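Local coordinates for lipase (Pelosinus fermentans, PDB 5AH0), which hydrolyses ester bonds as a zinc-containing lipase that also attacks the polyester poly(butylene adipate-co-terephthalate), at residues A[122-127]-A[257-262]; A[155-160]-A[378-383]; A[63-68]-A[108-113]; A[239-244]-A[305-310]. All blocks are in the same frame, centred on the assembly; numbering follows the deposited sequence.

Interaction 1 of 4, residues A[122-127]-A[257-262]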
loop_
_atom_site.group_PDB
_atom_site.type_symbol
_atom_site.label_atom_id
_atom_site.label_comp_id
_atom_site.label_asym_id
_atom_site.label_seq_id
_atom_site.Cartn_x
_atom_site.Cartn_y
_atom_site.Cartn_z
ATOM N N THR A 122 0.581 5.853 8.020
ATOM C CA THR A 122 -0.587 6.027 8.863
ATOM C C THR A 122 -0.493 5.129 10.088
ATOM O O THR A 122 -0.801 5.552 11.210
ATOM C CB THR A 122 -1.871 5.729 8.080
ATOM O OG1 THR A 122 -1.915 6.575 6.922
ATOM C CG2 THR A 122 -3.102 5.966 8.934
ATOM N N LEU A 123 -0.055 3.895 9.875
ATOM C CA LEU A 123 0.136 2.968 10.978
ATOM C C LEU A 123 1.052 3.553 12.047
ATOM O O LEU A 123 0.723 3.499 13.227
ATOM C CB LEU A 123 0.699 1.640 10.482
ATOM C CG LEU A 123 1.067 0.678 11.607
ATOM C CD1 LEU A 123 -0.185 0.238 12.345
ATOM C CD2 LEU A 123 1.830 -0.520 11.061
ATOM N N VAL A 124 2.196 4.108 11.644
ATOM C CA VAL A 124 3.164 4.591 12.634
ATOM C C VAL A 124 2.642 5.852 13.323
ATOM O O VAL A 124 2.971 6.113 14.488
ATOM C CB VAL A 124 4.565 4.872 12.019
ATOM C CG1 VAL A 124 5.132 3.615 11.354
ATOM C CG2 VAL A 124 4.516 6.033 11.044
ATOM N N GLN A 125 1.806 6.610 12.615
ATOM C CA GLN A 125 1.191 7.800 13.199
ATOM C C GLN A 125 0.271 7.400 14.350
ATOM O O GLN A 125 0.232 8.061 15.386
ATOM C CB GLN A 125 0.415 8.597 12.155
ATOM C CG GLN A 125 -0.009 9.970 12.658
ATOM C CD GLN A 125 1.151 10.948 12.770
ATOM O OE1 GLN A 125 2.112 10.888 12.000
ATOM N NE2 GLN A 125 1.088 11.824 13.765
ATOM N N LEU A 126 -0.463 6.312 14.153
ATOM C CA LEU A 126 -1.372 5.793 15.159
ATOM C C LEU A 126 -0.600 5.101 16.283
ATOM O O LEU A 126 -0.969 5.211 17.459
ATOM C CB LEU A 126 -2.369 4.833 14.513
ATOM C CG LEU A 126 -3.383 5.572 13.633
ATOM C CD1 LEU A 126 -4.368 4.616 12.972
ATOM C CD2 LEU A 126 -4.114 6.633 14.448
ATOM N N LEU A 127 0.480 4.411 15.924
ATOM C CA LEU A 127 1.345 3.779 16.918
ATOM C C LEU A 127 1.870 4.786 17.930
ATOM O O LEU A 127 1.781 4.584 19.148
ATOM C CB LEU A 127 2.528 3.081 16.248
ATOM C CG LEU A 127 2.187 1.810 15.493
ATOM C CD1 LEU A 127 3.447 1.177 14.954
ATOM C CD2 LEU A 127 1.468 0.857 16.433
ATOM N N ILE A 257 12.165 7.072 13.215
ATOM C CA ILE A 257 11.995 6.146 12.102
ATOM C C ILE A 257 12.851 6.527 10.889
ATOM O O ILE A 257 12.784 7.656 10.405
ATOM C CB ILE A 257 10.529 6.088 11.635
ATOM C CG1 ILE A 257 9.596 5.735 12.788
ATOM C CG2 ILE A 257 10.368 5.090 10.490
ATOM C CD1 ILE A 257 8.151 5.591 12.357
ATOM N N TYR A 258 13.635 5.586 10.378
ATOM C CA TYR A 258 14.344 5.827 9.130
ATOM C C TYR A 258 13.365 5.725 7.943
ATOM O O TYR A 258 12.573 4.784 7.863
ATOM C CB TYR A 258 15.490 4.828 8.966
ATOM C CG TYR A 258 16.704 5.094 9.836
ATOM C CD1 TYR A 258 17.672 6.021 9.456
ATOM C CD2 TYR A 258 16.892 4.403 11.027
ATOM C CE1 TYR A 258 18.787 6.259 10.248
ATOM C CE2 TYR A 258 17.999 4.634 11.818
ATOM C CZ TYR A 258 18.943 5.561 11.422
ATOM O OH TYR A 258 20.047 5.792 12.211
ATOM N N TYR A 259 13.399 6.692 7.030
ATOM C CA TYR A 259 12.504 6.644 5.881
ATOM C C TYR A 259 13.283 6.507 4.573
ATOM O O TYR A 259 14.167 7.315 4.274
ATOM C CB TYR A 259 11.621 7.886 5.814
ATOM C CG TYR A 259 10.561 7.979 6.890
ATOM C CD1 TYR A 259 10.869 8.477 8.150
ATOM C CD2 TYR A 259 9.244 7.615 6.639
ATOM C CE1 TYR A 259 9.901 8.590 9.142
ATOM C CE2 TYR A 259 8.264 7.728 7.625
ATOM C CZ TYR A 259 8.600 8.219 8.874
ATOM O OH TYR A 259 7.651 8.332 9.865
ATOM N N PHE A 260 12.949 5.483 3.798
ATOM C CA PHE A 260 13.497 5.334 2.454
ATOM C C PHE A 260 12.370 5.279 1.424
ATOM O O PHE A 260 11.426 4.497 1.565
ATOM C CB PHE A 260 14.353 4.072 2.352
ATOM C CG PHE A 260 15.510 4.048 3.298
ATOM C CD1 PHE A 260 16.713 4.645 2.959
ATOM C CD2 PHE A 260 15.400 3.433 4.532
ATOM C CE1 PHE A 260 17.787 4.621 3.829
ATOM C CE2 PHE A 260 16.465 3.409 5.408
ATOM C CZ PHE A 260 17.663 4.008 5.054
ATOM N N SER A 261 12.497 6.085 0.374
ATOM C CA SER A 261 11.508 6.109 -0.697
ATOM C C SER A 261 12.159 5.877 -2.057
ATOM O O SER A 261 13.122 6.552 -2.425
ATOM C CB SER A 261 10.765 7.435 -0.710
ATOM O OG SER A 261 11.618 8.459 -1.180
ATOM N N TYR A 262 11.629 4.911 -2.794
ATOM C CA TYR A 262 12.089 4.625 -4.136
ATOM C C TYR A 262 11.083 5.152 -5.140
ATOM O O TYR A 262 9.882 5.001 -4.942
ATOM C CB TYR A 262 12.296 3.122 -4.320
ATOM C CG TYR A 262 13.497 2.583 -3.586
ATOM C CD1 TYR A 262 13.399 2.155 -2.271
ATOM C CD2 TYR A 262 14.737 2.510 -4.210
ATOM C CE1 TYR A 262 14.499 1.668 -1.592
ATOM C CE2 TYR A 262 15.847 2.025 -3.540
ATOM C CZ TYR A 262 15.725 1.604 -2.234
ATOM O OH TYR A 262 16.828 1.121 -1.572
#
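Val124 of helix 116-129 faces Ile257, which lies just before strand 258-265. Val124 CB lies 3.7 Å from Ile257 CD1, and one branch, Val124 CG1, comes equally close to that same methyl. The other branch, Val124 CG2, is 3.9 Å from Ile257 CD1 and has the tyrosine hydroxyl, Tyr259 OH, at 4.1 Å. With CG1 anti to the carbonyl carbon (chi1 -58°), the branches splay so that one methyl of the isoleucine faces the whole fork. The ends of the two aliphatic chains thus meet head-on, whereas the tyrosine runs alongside the valine in the opposite sense, its hydroxyl beside CG2. Ile257 does a second job inside its own segment: its CG2 sits 3.8 Å above the plane of the Tyr259 ring, offset toward the rim. The tyrosine hydroxyl is hydrogen-bonded to Gln254 N, so against the valine it is merely a neighbour, and the contact is dispersive. Val124 also touches Val153 and Ile156 of the adjacent strand 153-159, which places the helix over two neighbouring parallel strands. This is the helix-on-sheet packing of an alpha/beta-hydrolase fold.

Interaction 2 of 4, residues A[155-160]-A[378-383]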
loop_
_atom_site.group_PDB
_atom_site.type_symbol
_atom_site.label_atom_id
_atom_site.label_comp_id
_atom_site.label_asym_id
_atom_site.label_seq_id
_atom_site.Cartn_x
_atom_site.Cartn_y
_atom_site.Cartn_z
ATOM N N SER A 155 12.149 1.364 10.548
ATOM C CA SER A 155 12.268 2.016 9.257
ATOM C C SER A 155 11.039 1.822 8.408
ATOM O O SER A 155 10.291 0.859 8.571
ATOM C CB SER A 155 13.478 1.486 8.495
ATOM O OG SER A 155 13.340 0.093 8.269
ATOM N N ILE A 156 10.864 2.735 7.465
ATOM C CA ILE A 156 9.808 2.628 6.491
ATOM C C ILE A 156 10.413 2.776 5.099
ATOM O O ILE A 156 11.057 3.784 4.790
ATOM C CB ILE A 156 8.723 3.694 6.723
ATOM C CG1 ILE A 156 7.867 3.326 7.938
ATOM C CG2 ILE A 156 7.860 3.883 5.479
ATOM C CD1 ILE A 156 6.648 4.212 8.087
ATOM N N THR A 157 10.230 1.757 4.268
ATOM C CA THR A 157 10.643 1.848 2.886
ATOM C C THR A 157 9.400 1.826 2.033
ATOM O O THR A 157 8.590 0.908 2.150
ATOM C CB THR A 157 11.557 0.698 2.480
ATOM O OG1 THR A 157 12.745 0.732 3.273
ATOM C CG2 THR A 157 11.939 0.805 0.994
ATOM N N THR A 158 9.220 2.841 1.192
ATOM C CA THR A 158 8.074 2.844 0.300
ATOM C C THR A 158 8.549 2.826 -1.137
ATOM O O THR A 158 9.565 3.426 -1.493
ATOM C CB THR A 158 7.127 4.038 0.539
ATOM O OG1 THR A 158 7.743 5.246 0.086
ATOM C CG2 THR A 158 6.766 4.145 2.030
ATOM N N ILE A 159 7.836 2.052 -1.943
ATOM C CA ILE A 159 8.202 1.828 -3.322
ATOM C C ILE A 159 7.042 2.148 -4.225
ATOM O O ILE A 159 5.977 1.534 -4.100
ATOM C CB ILE A 159 8.615 0.381 -3.549
ATOM C CG1 ILE A 159 9.688 -0.019 -2.537
ATOM C CG2 ILE A 159 9.089 0.185 -5.001
ATOM C CD1 ILE A 159 10.108 -1.462 -2.647
ATOM N N ALA A 160 7.257 3.099 -5.129
ATOM C CA ALA A 160 6.229 3.553 -6.056
ATOM C C ALA A 160 4.968 4.001 -5.336
ATOM O O ALA A 160 3.855 3.732 -5.791
ATOM C CB ALA A 160 5.896 2.444 -7.048
ATOM N N GLU A 378 19.459 -6.297 3.508
ATOM C CA GLU A 378 20.802 -6.108 4.061
ATOM C C GLU A 378 20.965 -4.691 4.572
ATOM O O GLU A 378 21.441 -4.486 5.688
ATOM C CB GLU A 378 21.890 -6.394 3.022
ATOM C CG GLU A 378 21.981 -7.838 2.555
ATOM C CD GLU A 378 22.973 -8.033 1.402
ATOM O OE1 GLU A 378 23.328 -7.038 0.725
ATOM O OE2 GLU A 378 23.407 -9.185 1.181
ATOM N N LYS A 379 20.550 -3.721 3.758
ATOM C CA LYS A 379 20.667 -2.320 4.128
ATOM C C LYS A 379 19.883 -2.067 5.414
ATOM O O LYS A 379 20.377 -1.422 6.347
ATOM C CB LYS A 379 20.171 -1.409 3.000
ATOM C CG LYS A 379 20.443 0.079 3.244
ATOM C CD LYS A 379 20.453 0.912 1.947
ATOM C CE LYS A 379 19.055 1.080 1.373
ATOM N NZ LYS A 379 18.195 1.762 2.376
ATOM N N LEU A 380 18.678 -2.620 5.471
ATOM C CA LEU A 380 17.790 -2.414 6.603
ATOM C C LEU A 380 18.333 -3.067 7.867
ATOM O O LEU A 380 18.022 -2.638 8.973
ATOM C CB LEU A 380 16.397 -2.955 6.287
ATOM C CG LEU A 380 15.670 -2.199 5.177
ATOM C CD1 LEU A 380 14.335 -2.842 4.886
ATOM C CD2 LEU A 380 15.491 -0.748 5.586
ATOM N N SER A 381 19.149 -4.099 7.698
ATOM C CA SER A 381 19.689 -4.812 8.842
ATOM C C SER A 381 21.026 -4.212 9.260
ATOM O O SER A 381 21.631 -4.651 10.229
ATOM C CB SER A 381 19.859 -6.299 8.523
ATOM O OG SER A 381 20.967 -6.508 7.667
ATOM N N GLN A 382 21.488 -3.216 8.510
ATOM C CA GLN A 382 22.730 -2.541 8.855
ATOM C C GLN A 382 22.453 -1.252 9.624
ATOM O O GLN A 382 23.375 -0.626 10.148
ATOM C CB GLN A 382 23.542 -2.261 7.592
ATOM C CG GLN A 382 24.202 -3.505 7.019
ATOM C CD GLN A 382 24.863 -3.263 5.670
ATOM O OE1 GLN A 382 25.014 -2.121 5.234
ATOM N NE2 GLN A 382 25.249 -4.343 4.997
ATOM N N LEU A 383 21.177 -0.878 9.707
ATOM C CA LEU A 383 20.757 0.294 10.468
ATOM C C LEU A 383 21.006 0.061 11.946
ATOM O O LEU A 383 20.627 -0.976 12.478
ATOM C CB LEU A 383 19.278 0.608 10.222
ATOM C CG LEU A 383 18.863 1.046 8.808
ATOM C CD1 LEU A 383 17.369 0.944 8.631
ATOM C CD2 LEU A 383 19.296 2.464 8.532
#
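Ser155 and Leu380 bury the most surface here, with Thr157 next, and all three meet round a single methyl. Leu380 CD2 comes from the end of helix 370-380 and settles 3.5 Å from Ser155 OG and 3.9 Å from Thr157 OG1, so one carbon sits against two hydroxyls two residues apart on the strand, the threonine meeting it at a slant. The serine hydroxyl is placed between the backbone N and the carbonyl carbon (chi1 61°), which swings it over to the leucine; Ser155 CB in turn meets Leu383 CD1 at 3.9 Å, on the chain leading out of the helix. Within 378-383, Ser381 OG donates to the carbonyl Glu378 O over 2.9 Å at the end of the helix, tilted 27° from the carbonyl plane.

Ile156, between the two hydroxyl residues, points away, toward the helix 116-129 side, so helix 370-380 covers the opposite face of the sheet, where Leu380 also touches His109 and Val111 and Thr157 touches Leu376. Ser155 OG is hydrogen-bonded to His109 ND1 on the neighbouring strand 108-113. The chemistry therefore implies a division of labour: the buried serine hydroxyl is satisfied within the sheet, and toward Leu380 and Leu383 it makes van der Waals contact with methyls.

Interaction 3 of 4, residues A[63-68]-A[108-113]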
loop_
_atom_site.group_PDB
_atom_site.type_symbol
_atom_site.label_atom_id
_atom_site.label_comp_id
_atom_site.label_asym_id
_atom_site.label_seq_id
_atom_site.Cartn_x
_atom_site.Cartn_y
_atom_site.Cartn_z
ATOM N N ALA A 63 -3.692 -5.294 13.490
ATOM C CA ALA A 63 -4.208 -6.597 13.880
ATOM C C ALA A 63 -3.477 -7.718 13.150
ATOM O O ALA A 63 -3.196 -8.761 13.742
ATOM C CB ALA A 63 -5.700 -6.686 13.609
ATOM N N TYR A 64 -3.165 -7.508 11.870
ATOM C CA TYR A 64 -2.588 -8.594 11.084
ATOM C C TYR A 64 -1.218 -8.978 11.616
ATOM O O TYR A 64 -0.896 -10.156 11.710
ATOM C CB TYR A 64 -2.507 -8.223 9.602
ATOM C CG TYR A 64 -2.445 -9.441 8.713
ATOM C CD1 TYR A 64 -1.236 -10.078 8.458
ATOM C CD2 TYR A 64 -3.602 -9.983 8.167
ATOM C CE1 TYR A 64 -1.178 -11.205 7.662
ATOM C CE2 TYR A 64 -3.557 -11.112 7.368
ATOM C CZ TYR A 64 -2.341 -11.718 7.117
ATOM O OH TYR A 64 -2.283 -12.845 6.327
ATOM N N ILE A 65 -0.432 -7.972 11.977
ATOM C CA ILE A 65 0.888 -8.172 12.564
ATOM C C ILE A 65 0.835 -8.631 14.027
ATOM O O ILE A 65 1.282 -9.728 14.374
ATOM C CB ILE A 65 1.718 -6.880 12.495
ATOM C CG1 ILE A 65 1.933 -6.453 11.040
ATOM C CG2 ILE A 65 3.056 -7.085 13.154
ATOM C CD1 ILE A 65 2.750 -5.178 10.889
ATOM N N LYS A 66 0.280 -7.771 14.876
ATOM C CA LYS A 66 0.274 -7.985 16.324
ATOM C C LYS A 66 -0.566 -9.189 16.727
ATOM O O LYS A 66 -0.189 -9.947 17.614
ATOM C CB LYS A 66 -0.239 -6.734 17.042
ATOM C CG LYS A 66 -0.250 -6.843 18.536
ATOM C CD LYS A 66 1.116 -7.241 19.064
ATOM C CE LYS A 66 1.182 -7.074 20.579
ATOM N NZ LYS A 66 2.495 -7.514 21.116
ATOM N N GLY A 67 -1.700 -9.355 16.057
ATOM C CA GLY A 67 -2.654 -10.394 16.392
ATOM C C GLY A 67 -3.912 -9.754 16.942
ATOM O O GLY A 67 -3.852 -8.681 17.543
ATOM N N GLY A 68 -5.056 -10.395 16.727
ATOM C CA GLY A 68 -6.302 -9.941 17.329
ATOM C C GLY A 68 -7.414 -9.711 16.328
ATOM O O GLY A 68 -7.344 -10.179 15.188
ATOM N N ILE A 108 9.970 -3.571 14.014
ATOM C CA ILE A 108 9.949 -4.133 12.656
ATOM C C ILE A 108 10.377 -3.101 11.636
ATOM O O ILE A 108 10.361 -1.900 11.923
ATOM C CB ILE A 108 8.558 -4.624 12.239
ATOM C CG1 ILE A 108 7.574 -3.455 12.225
ATOM C CG2 ILE A 108 8.065 -5.736 13.140
ATOM C CD1 ILE A 108 6.179 -3.857 11.851
ATOM N N HIS A 109 10.766 -3.574 10.450
ATOM C CA HIS A 109 10.911 -2.723 9.268
ATOM C C HIS A 109 9.680 -2.865 8.392
ATOM O O HIS A 109 9.323 -3.981 8.010
ATOM C CB HIS A 109 12.126 -3.105 8.425
ATOM C CG HIS A 109 13.419 -3.124 9.171
ATOM N ND1 HIS A 109 14.061 -1.974 9.577
ATOM C CD2 HIS A 109 14.214 -4.154 9.548
ATOM C CE1 HIS A 109 15.186 -2.297 10.191
ATOM N NE2 HIS A 109 15.302 -3.612 10.186
ATOM N N LEU A 110 9.049 -1.752 8.039
ATOM C CA LEU A 110 7.938 -1.811 7.098
ATOM C C LEU A 110 8.429 -1.527 5.684
ATOM O O LEU A 110 9.002 -0.471 5.411
ATOM C CB LEU A 110 6.826 -0.840 7.503
ATOM C CG LEU A 110 6.086 -1.395 8.718
ATOM C CD1 LEU A 110 5.276 -0.334 9.471
ATOM C CD2 LEU A 110 5.212 -2.583 8.293
ATOM N N VAL A 111 8.231 -2.495 4.796
ATOM C CA VAL A 111 8.524 -2.313 3.379
ATOM C C VAL A 111 7.206 -2.366 2.625
ATOM O O VAL A 111 6.467 -3.361 2.691
ATOM C CB VAL A 111 9.502 -3.386 2.832
ATOM C CG1 VAL A 111 9.704 -3.216 1.354
ATOM C CG2 VAL A 111 10.851 -3.326 3.574
ATOM N N ALA A 112 6.905 -1.275 1.935
ATOM C CA ALA A 112 5.610 -1.102 1.321
ATOM C C ALA A 112 5.741 -0.706 -0.137
ATOM O O ALA A 112 6.679 -0.016 -0.527
ATOM C CB ALA A 112 4.812 -0.061 2.068
ATOM N N HIS A 113 4.771 -1.148 -0.922
ATOM C CA HIS A 113 4.678 -0.833 -2.329
ATOM C C HIS A 113 3.376 -0.097 -2.561
ATOM O O HIS A 113 2.357 -0.409 -1.941
ATOM C CB HIS A 113 4.735 -2.115 -3.163
ATOM C CG HIS A 113 4.532 -1.908 -4.632
ATOM N ND1 HIS A 113 3.401 -2.337 -5.293
ATOM C CD2 HIS A 113 5.328 -1.358 -5.577
ATOM C CE1 HIS A 113 3.505 -2.053 -6.580
ATOM N NE2 HIS A 113 4.660 -1.446 -6.778
#
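Ile65 and Ile108 touch, and the flat residue at this contact, Trp96 from a loop, is touched by both. Tyr64, one residue earlier on the helix, turns away to Tyr89, the two ring planes about 55° apart, and His109, next on the strand, points to the other face of the sheet. The setting is the parallel sheet of an alpha/beta-hydrolase fold: helix 54-66 packs on strand 108-113, on the same side as helix 116-129, whose Leu123 and Val120 touch Leu110.

The two isoleucines approach tip to tip, with Ile65 CD1 and Ile108 CD1 3.8 Å apart. On the helix side CG1 lies anti to the carbonyl carbon (chi1 -61°) and the chain runs on fully extended, so the terminal methyl makes the reach alone. The same Ile65 CD1 brushes Leu110 CD2 at a looser 4.4 Å. Val7 of strand 6-9 touches both Ile65 and Leu110, extending the apolar patch to the next strand. Just beyond, the helix finishes: Gly67, with a positive phi of 112°, still donates its backbone N to Ala63 O at 2.8 Å.

Interaction 4 of 4, residues A[239-244]-A[305-310]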
loop_
_atom_site.group_PDB
_atom_site.type_symbol
_atom_site.label_atom_id
_atom_site.label_comp_id
_atom_site.label_asym_id
_atom_site.label_seq_id
_atom_site.Cartn_x
_atom_site.Cartn_y
_atom_site.Cartn_z
ATOM N N LEU A 239 -6.373 7.886 -2.597
ATOM C CA LEU A 239 -5.383 7.826 -3.670
ATOM C C LEU A 239 -5.336 9.101 -4.493
ATOM O O LEU A 239 -4.351 9.359 -5.183
ATOM C CB LEU A 239 -5.675 6.634 -4.583
ATOM C CG LEU A 239 -5.327 5.288 -3.956
ATOM C CD1 LEU A 239 -5.756 4.147 -4.862
ATOM C CD2 LEU A 239 -3.832 5.230 -3.692
ATOM N N SER A 240 -6.400 9.895 -4.425
ATOM C CA SER A 240 -6.463 11.122 -5.203
ATOM C C SER A 240 -5.526 12.185 -4.653
ATOM O O SER A 240 -5.092 12.121 -3.499
ATOM C CB SER A 240 -7.893 11.664 -5.242
ATOM O OG SER A 240 -8.317 12.086 -3.961
ATOM N N THR A 241 -5.234 13.173 -5.488
ATOM C CA THR A 241 -4.437 14.318 -5.083
ATOM C C THR A 241 -5.147 15.059 -3.956
ATOM O O THR A 241 -4.509 15.625 -3.063
ATOM C CB THR A 241 -4.211 15.261 -6.259
ATOM O OG1 THR A 241 -5.482 15.646 -6.801
ATOM C CG2 THR A 241 -3.413 14.558 -7.339
ATOM N N ASP A 242 -6.475 15.019 -3.994
ATOM C CA ASP A 242 -7.308 15.706 -3.019
ATOM C C ASP A 242 -7.258 15.034 -1.659
ATOM O O ASP A 242 -7.117 15.702 -0.638
ATOM C CB ASP A 242 -8.752 15.742 -3.504
ATOM C CG ASP A 242 -8.867 16.209 -4.935
ATOM O OD1 ASP A 242 -8.330 17.297 -5.253
ATOM O OD2 ASP A 242 -9.453 15.459 -5.749
ATOM N N GLY A 243 -7.353 13.710 -1.645
ATOM C CA GLY A 243 -7.338 12.971 -0.398
ATOM C C GLY A 243 -5.965 12.780 0.223
ATOM O O GLY A 243 -5.820 12.783 1.449
ATOM N N ALA A 244 -4.950 12.615 -0.617
ATOM C CA ALA A 244 -3.598 12.389 -0.113
ATOM C C ALA A 244 -3.134 13.635 0.633
ATOM O O ALA A 244 -2.550 13.566 1.722
ATOM C CB ALA A 244 -2.650 12.051 -1.249
ATOM N N VAL A 305 -5.193 20.527 -6.298
ATOM C CA VAL A 305 -3.782 20.466 -6.674
ATOM C C VAL A 305 -3.637 20.718 -8.168
ATOM O O VAL A 305 -4.298 20.067 -8.981
ATOM C CB VAL A 305 -3.177 19.100 -6.315
ATOM C CG1 VAL A 305 -1.725 18.996 -6.797
ATOM C CG2 VAL A 305 -3.280 18.859 -4.819
ATOM N N ILE A 306 -2.779 21.667 -8.530
ATOM C CA ILE A 306 -2.598 22.001 -9.942
ATOM C C ILE A 306 -1.728 20.933 -10.596
ATOM O O ILE A 306 -0.652 20.600 -10.094
ATOM C CB ILE A 306 -1.973 23.403 -10.155
ATOM C CG1 ILE A 306 -3.049 24.498 -10.174
ATOM C CG2 ILE A 306 -1.245 23.463 -11.490
ATOM C CD1 ILE A 306 -3.805 24.699 -8.875
ATOM N N ILE A 307 -2.221 20.382 -11.700
ATOM C CA ILE A 307 -1.564 19.269 -12.364
ATOM C C ILE A 307 -1.022 19.659 -13.735
ATOM O O ILE A 307 -1.763 19.823 -14.707
ATOM C CB ILE A 307 -2.522 18.089 -12.466
ATOM C CG1 ILE A 307 -2.807 17.597 -11.050
ATOM C CG2 ILE A 307 -1.928 16.970 -13.332
ATOM C CD1 ILE A 307 -3.988 16.724 -10.965
ATOM N N ASP A 308 0.298 19.785 -13.783
ATOM C CA ASP A 308 1.019 20.330 -14.918
ATOM C C ASP A 308 1.959 19.298 -15.511
ATOM O O ASP A 308 1.955 18.141 -15.099
ATOM C CB ASP A 308 1.822 21.543 -14.473
ATOM C CG ASP A 308 2.930 21.163 -13.514
ATOM O OD1 ASP A 308 2.633 20.980 -12.314
ATOM O OD2 ASP A 308 4.093 21.026 -13.958
ATOM N N ASN A 309 2.802 19.739 -16.440
ATOM C CA ASN A 309 3.693 18.843 -17.158
ATOM C C ASN A 309 4.609 18.015 -16.263
ATOM O O ASN A 309 4.967 16.894 -16.610
ATOM C CB ASN A 309 4.522 19.638 -18.159
ATOM C CG ASN A 309 3.691 20.120 -19.327
ATOM O OD1 ASN A 309 2.748 19.454 -19.740
ATOM N ND2 ASN A 309 4.035 21.280 -19.865
ATOM N N SER A 310 4.955 18.538 -15.094
ATOM C CA SER A 310 5.827 17.803 -14.189
ATOM C C SER A 310 5.130 16.577 -13.594
ATOM O O SER A 310 5.786 15.712 -13.026
ATOM C CB SER A 310 6.350 18.726 -13.082
ATOM O OG SER A 310 5.344 19.057 -12.143
#
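Thr241 and Val305 make most of the van der Waals packing here, their side chains crossing at an angle. Thr241 CB lies 4.0 Å from Val305 CB, and the methyl Val305 CG2 rests against the carbonyl oxygen Thr241 O at 3.9 Å. A little further along the loop Ile307 CD1 meets the threonine methyl, Thr241 CG2, at 4.3 Å. A chi1 of 56° sets Thr241 OG1 between the backbone N and carbonyl carbon, where it is hydrogen-bonded to Asp170 OD2, and turns CG2 to Ile307.

The polar bonds lie within each segment or run through neighbours. Asp242 forms a salt bridge with Arg304, the residue just before Val305, and Arg299 is hydrogen-bonded to Val305 O and weakly to Thr241 OG1. Within 239-244, Ser240 OG accepts from Gly243 N at 3.0 Å, with an N-H...O angle of 158°, an N-cap of helix 241-250. Within 305-310, two donors approach one face of the Asp308 carboxylate: Ser310 OG, at 3.0 Å from Asp308 OD2, and Ser310 N, at 2.9 Å from the same oxygen and well above the plane. The arrangement is a capped helix start packed against a long irregular loop, itself turned by an Asx turn.

How the interactions relate
From the N terminus, interaction 3 closes first, bringing helix 54-66 back to strand 108-113, and it is complete before the others open. Helix 116-129, directly after that strand, opens interaction 1; strand 153-159 opens interaction 2 and helix 241-250 opens interaction 4. Interaction 1 then closes at strand 258-265, crossing both 2 and 4, and interaction 4 closes at 305-310, nested inside the long loop that interaction 2 shuts at 378-383. Interactions 1, 2 and 3 share one parallel sheet, whose strands 108-113, 153-159 and 258-265 are successive neighbours, and dress it with helices on both faces. Interaction 4 stands apart, about 22 Å from interaction 1 between centres.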